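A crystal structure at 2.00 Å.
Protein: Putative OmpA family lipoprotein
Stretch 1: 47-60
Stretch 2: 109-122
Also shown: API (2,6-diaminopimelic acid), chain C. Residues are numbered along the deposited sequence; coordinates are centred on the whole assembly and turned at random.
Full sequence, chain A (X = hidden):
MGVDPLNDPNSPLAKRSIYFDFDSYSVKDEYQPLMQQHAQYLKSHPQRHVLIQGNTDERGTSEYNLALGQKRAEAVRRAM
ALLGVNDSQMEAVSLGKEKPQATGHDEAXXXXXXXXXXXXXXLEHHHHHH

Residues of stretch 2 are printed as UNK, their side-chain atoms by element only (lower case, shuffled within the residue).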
# COMPACT_ATOMS: atom_id res chain seq x y z
N GLN A 47 -10.38 10.35 13.08
CA GLN A 47 -9.88 11.60 12.51
C GLN A 47 -8.73 11.35 11.50
O GLN A 47 -8.54 12.12 10.56
CB GLN A 47 -9.41 12.48 13.68
CG GLN A 47 -8.03 12.11 14.31
CD GLN A 47 -8.07 11.14 15.55
OE1 GLN A 47 -9.12 10.68 15.99
NE2 GLN A 47 -6.88 10.88 16.10
N ARG A 48 -8.00 10.25 11.72
CA ARG A 48 -6.87 9.81 10.88
C ARG A 48 -7.26 9.33 9.50
O ARG A 48 -8.05 8.42 9.36
CB ARG A 48 -6.06 8.72 11.57
CG ARG A 48 -5.02 9.25 12.48
CD ARG A 48 -4.01 10.06 11.66
NE ARG A 48 -2.86 10.43 12.48
CZ ARG A 48 -1.86 11.20 12.06
NH1 ARG A 48 -1.83 11.67 10.82
NH2 ARG A 48 -0.88 11.45 12.90
N HIS A 49 -6.65 9.96 8.50
CA HIS A 49 -6.82 9.60 7.11
C HIS A 49 -5.51 9.03 6.51
O HIS A 49 -4.42 9.52 6.78
CB HIS A 49 -7.33 10.80 6.34
CG HIS A 49 -8.80 11.05 6.53
ND1 HIS A 49 -9.38 11.10 7.78
CD2 HIS A 49 -9.80 11.23 5.64
CE1 HIS A 49 -10.68 11.32 7.66
NE2 HIS A 49 -10.96 11.42 6.37
N VAL A 50 -5.65 8.00 5.68
CA VAL A 50 -4.49 7.34 5.08
C VAL A 50 -4.72 7.35 3.58
O VAL A 50 -5.81 7.06 3.10
CB VAL A 50 -4.29 5.89 5.64
CG1 VAL A 50 -5.45 4.97 5.28
CG2 VAL A 50 -2.98 5.28 5.18
N LEU A 51 -3.68 7.71 2.84
CA LEU A 51 -3.69 7.59 1.42
C LEU A 51 -2.97 6.31 1.07
O LEU A 51 -1.84 6.12 1.47
CB LEU A 51 -2.93 8.77 0.81
CG LEU A 51 -2.93 8.87 -0.69
CD1 LEU A 51 -4.31 9.29 -1.25
CD2 LEU A 51 -1.82 9.90 -1.07
N ILE A 52 -3.61 5.45 0.29
CA ILE A 52 -2.98 4.18 -0.07
C ILE A 52 -2.58 4.29 -1.53
O ILE A 52 -3.44 4.32 -2.39
CB ILE A 52 -3.96 2.96 0.13
CG1 ILE A 52 -4.37 2.76 1.61
CG2 ILE A 52 -3.35 1.63 -0.41
CD1 ILE A 52 -5.74 2.07 1.65
N GLN A 53 -1.28 4.35 -1.81
CA GLN A 53 -0.69 4.54 -3.15
C GLN A 53 -0.10 3.22 -3.69
O GLN A 53 0.86 2.66 -3.11
CB GLN A 53 0.47 5.53 -3.07
CG GLN A 53 0.20 6.86 -2.41
CD GLN A 53 1.33 7.83 -2.66
OE1 GLN A 53 2.47 7.58 -2.28
NE2 GLN A 53 1.02 8.95 -3.31
N GLY A 54 -0.68 2.74 -4.79
CA GLY A 54 -0.19 1.60 -5.56
C GLY A 54 0.84 2.00 -6.63
O GLY A 54 0.66 2.99 -7.34
N ASN A 55 1.90 1.22 -6.71
CA ASN A 55 3.07 1.43 -7.58
C ASN A 55 3.30 0.08 -8.29
O ASN A 55 2.83 -0.98 -7.83
CB ASN A 55 4.32 1.87 -6.79
CG ASN A 55 4.14 3.20 -6.01
OD1 ASN A 55 4.46 4.25 -6.53
ND2 ASN A 55 3.59 3.15 -4.79
N THR A 56 4.00 0.11 -9.42
CA THR A 56 4.24 -1.09 -10.19
C THR A 56 5.74 -1.04 -10.59
O THR A 56 6.38 0.01 -10.51
CB THR A 56 3.37 -1.14 -11.49
OG1 THR A 56 3.88 -0.17 -12.43
CG2 THR A 56 1.89 -0.89 -11.21
N ASP A 57 6.32 -2.14 -11.03
CA ASP A 57 7.61 -1.95 -11.74
C ASP A 57 7.40 -1.42 -13.20
O ASP A 57 6.27 -1.19 -13.62
CB ASP A 57 8.55 -3.17 -11.64
CG ASP A 57 8.00 -4.39 -12.37
OD1 ASP A 57 7.71 -4.28 -13.58
OD2 ASP A 57 7.86 -5.48 -11.76
N GLU A 58 8.48 -1.12 -13.93
CA GLU A 58 8.40 -0.30 -15.16
C GLU A 58 7.96 -1.12 -16.40
O GLU A 58 7.67 -0.57 -17.52
CB GLU A 58 9.75 0.39 -15.42
CG GLU A 58 10.89 -0.69 -15.72
CD GLU A 58 12.32 -0.15 -15.57
OE1 GLU A 58 13.23 -0.98 -15.45
OE2 GLU A 58 12.55 1.08 -15.61
N ARG A 59 7.89 -2.43 -16.21
CA ARG A 59 7.60 -3.31 -17.32
C ARG A 59 6.13 -3.16 -17.67
O ARG A 59 5.22 -3.23 -16.81
CB ARG A 59 7.91 -4.76 -16.98
CG ARG A 59 9.37 -5.05 -16.73
CD ARG A 59 9.46 -6.51 -16.27
NE ARG A 59 9.00 -6.73 -14.89
CZ ARG A 59 9.05 -7.91 -14.26
NH1 ARG A 59 9.56 -9.00 -14.89
NH2 ARG A 59 8.65 -8.01 -12.97
N GLY A 60 5.90 -2.87 -18.94
CA GLY A 60 4.54 -2.90 -19.44
C GLY A 60 4.13 -1.47 -19.62
O GLY A 60 4.83 -0.52 -19.24
N UNK A 109 15.35 -4.11 -8.31
CA UNK A 109 14.63 -2.81 -8.37
C UNK A 109 13.16 -3.01 -8.69
O UNK A 109 12.34 -2.41 -8.06
o UNK A 109 16.68 -1.91 -9.11
c UNK A 109 15.28 -1.81 -9.35
N UNK A 110 12.85 -3.89 -9.63
CA UNK A 110 11.46 -4.10 -9.97
C UNK A 110 10.63 -4.54 -8.76
O UNK A 110 9.49 -4.10 -8.60
c UNK A 110 13.70 -6.46 -15.82
n UNK A 110 12.74 -3.35 -14.05
c UNK A 110 11.96 -4.67 -12.40
c UNK A 110 12.51 -5.50 -13.44
c UNK A 110 12.62 -6.89 -13.63
c UNK A 110 11.33 -5.14 -11.06
c UNK A 110 13.62 -5.09 -15.65
c UNK A 110 12.16 -3.38 -12.80
c UNK A 110 12.99 -4.62 -14.47
c UNK A 110 13.24 -7.36 -14.82
N UNK A 111 11.20 -5.46 -7.96
CA UNK A 111 10.47 -6.03 -6.82
C UNK A 111 10.17 -4.97 -5.78
O UNK A 111 9.11 -5.00 -5.12
c UNK A 111 11.24 -7.24 -6.21
N UNK A 112 11.11 -4.04 -5.63
CA UNK A 112 10.98 -2.93 -4.69
C UNK A 112 9.87 -1.96 -5.11
O UNK A 112 9.42 -1.18 -4.28
c UNK A 112 14.83 -2.40 -3.98
c UNK A 112 13.46 -3.08 -3.99
o UNK A 112 14.98 -1.31 -3.39
c UNK A 112 12.30 -2.19 -4.65
n UNK A 112 15.83 -3.02 -4.67
N UNK A 113 9.51 -1.94 -6.41
CA UNK A 113 8.57 -1.01 -6.94
C UNK A 113 7.17 -1.55 -7.09
O UNK A 113 6.29 -0.75 -7.39
o UNK A 113 10.72 0.92 -7.09
c UNK A 113 10.36 0.41 -8.16
c UNK A 113 9.02 -0.35 -8.29
n UNK A 113 11.12 0.44 -9.25
N UNK A 114 6.98 -2.88 -6.93
CA UNK A 114 5.65 -3.55 -7.00
C UNK A 114 5.11 -3.50 -5.59
O UNK A 114 5.34 -4.42 -4.82
c UNK A 114 5.80 -5.00 -7.40
n UNK A 114 6.88 -7.65 -8.51
c UNK A 114 8.17 -7.94 -8.73
c UNK A 114 6.09 -6.68 -9.28
c UNK A 114 6.29 -5.21 -8.87
n UNK A 114 8.82 -7.32 -9.73
n UNK A 114 8.80 -8.91 -7.99
N UNK A 115 4.54 -2.36 -5.23
CA UNK A 115 4.45 -1.94 -3.84
C UNK A 115 3.26 -1.04 -3.64
O UNK A 115 2.91 -0.24 -4.54
n UNK A 115 6.99 1.23 -2.03
c UNK A 115 5.98 -1.00 -1.92
c UNK A 115 5.72 -1.15 -3.44
c UNK A 115 7.33 1.81 -3.18
n UNK A 115 8.12 1.21 -4.08
n UNK A 115 6.83 3.03 -3.43
c UNK A 115 7.30 -0.13 -1.62
N UNK A 116 2.67 -1.13 -2.45
CA UNK A 116 1.62 -0.18 -2.03
C UNK A 116 2.00 0.41 -0.72
O UNK A 116 2.34 -0.36 0.20
c UNK A 116 0.20 -0.90 -1.91
N UNK A 117 1.94 1.75 -0.61
CA UNK A 117 2.28 2.45 0.61
C UNK A 117 1.06 3.08 1.28
O UNK A 117 0.23 3.74 0.61
c UNK A 117 3.30 3.61 0.37
c UNK A 117 4.56 3.17 -0.35
o UNK A 117 5.01 3.96 -1.24
o UNK A 117 5.13 2.10 -0.01
N UNK A 118 1.06 2.98 2.62
CA UNK A 118 0.09 3.64 3.48
C UNK A 118 0.69 4.98 3.77
O UNK A 118 1.70 5.07 4.46
c UNK A 118 -0.34 0.45 4.01
c UNK A 118 -0.94 1.51 4.78
c UNK A 118 -0.11 2.82 4.78
c UNK A 118 -1.05 0.94 6.19
N UNK A 119 0.08 6.04 3.22
CA UNK A 119 0.64 7.39 3.43
C UNK A 119 -0.32 8.20 4.35
O UNK A 119 -1.40 8.61 3.96
c UNK A 119 0.92 8.10 2.10
c UNK A 119 1.68 9.44 2.33
c UNK A 119 1.67 7.13 1.06
N UNK A 120 0.09 8.36 5.60
CA UNK A 120 -0.82 8.84 6.61
C UNK A 120 -0.82 10.34 6.49
O UNK A 120 0.26 10.95 6.43
c UNK A 120 -1.94 4.50 9.16
o UNK A 120 -2.53 3.30 9.59
c UNK A 120 -2.23 6.87 8.83
c UNK A 120 -0.36 8.38 7.98
c UNK A 120 -0.59 4.59 8.69
c UNK A 120 -0.10 5.85 8.30
c UNK A 120 -2.74 5.64 9.20
c UNK A 120 -0.90 7.01 8.38
N UNK A 121 -2.04 10.89 6.37
CA UNK A 121 -2.28 12.33 6.14
C UNK A 121 -2.07 13.17 7.40
O UNK A 121 -2.39 12.74 8.52
o UNK A 121 -1.96 11.47 3.12
c UNK A 121 -4.01 12.10 4.20
n UNK A 121 -2.81 13.51 2.60
c UNK A 121 -2.84 12.33 3.25
c UNK A 121 -3.72 12.61 5.61
N UNK A 122 -1.55 14.39 7.17
CA UNK A 122 -1.45 15.44 8.19
C UNK A 122 -2.82 15.68 8.86
O UNK A 122 -3.01 15.34 10.03
o UNK A 122 0.55 19.15 7.40
c UNK A 122 -0.92 16.71 7.52
c UNK A 122 -1.48 18.02 8.01
n UNK A 122 -0.46 19.81 9.30
c UNK A 122 -0.37 19.05 8.21
C API C . 4.16 -5.32 -12.13
CA API C . 4.22 -5.34 -13.64
C3 API C . 5.02 -6.44 -14.31
C4 API C . 4.92 -6.26 -15.84
C5 API C . 4.51 -7.52 -16.62
C6 API C . 4.23 -7.28 -18.12
O API C . 4.40 -4.23 -11.62
OXT API C . 3.89 -6.29 -11.39
N API C . 4.83 -4.07 -14.02
O HOH W 1 5.93 5.69 -4.98
O HOH W 2 10.90 -0.37 -12.00

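Position 109 carries one carbon and one oxygen and touches nothing on stretch 1; it is Ser109. Position 110 bears a carbon followed by fused five- and six-membered rings of eight carbons and one nitrogen, the signature of tryptophan. The ring nitrogen of Trp110, NE1, donates a nearly straight hydrogen bond to Glu58 OE1 (2.8 Å) at the ring edge, while the guanidinium of Arg59 lies flat on one face. Position 111 has a single carbon, directed away from stretch 1: Ala111. Position 112 has three carbons, the third carrying oxygen and nitrogen, and also points away; it is Gln112.

At position 113 the same amide ending follows only two carbons, giving Asn113. Position 114 shows three carbons, a nitrogen, and a carbon with two more nitrogens, hence Arg114, in a salt bridge with Asp57. Position 115 has the same composition, so it is arginine as well. Arg115 NH1 donates to Gln112 O (2.7 Å) within its own stretch, while the end of the side chain also comes near stretch 1, NH2 lying 3.5 Å from Asn55 ND2.

The lone carbon of position 116 identifies Ala116, which faces Gly54 across the sheet. Position 117 has two carbons, the second with two oxygens, and is Asp117; its carboxylate holds Arg115, OD1 to NE 2.9 Å. Four carbons forked at the second make position 118 Leu118, whose CB packs 3.8 Å from Val50 CG2. Position 119, one carbon carrying two others, is Val119, with CB 4.1 Å from Leu51 CB. Position 120 has one carbon leading to a six-carbon ring that bears one oxygen: Tyr120, with Val50 CG2 over the ring face. Positions 121 and 122 each have three carbons and a terminal oxygen and nitrogen: Gln121, whose N donates to His49 O (2.8 Å), and Gln122, whose side chain stays clear of stretch 1.

The contact joins two antiparallel strands through a backbone ladder. Leu51 and Val119 exchange bonds in both directions (Leu51 N to Val119 O 2.7 Å, Val119 N to Leu51 O 2.6 Å), as do Gln53 and Asp117. Beyond the strands, charge takes over: Asp57 OD2 binds both Arg114 NH1 and Arg59 NH2, each at 2.9 Å, so the carboxylate eases the close approach of Arg59 NH2 to Arg114 NH1 (3.3 Å), two donors that do not bond to each other. Asp57 also grips the diaminopimelic acid, its N donating to ligand O and its OD1 accepting from ligand N, both at 2.9 Å.

Stretch 2, residues 109-122: SWAQNRRADLVYQQ
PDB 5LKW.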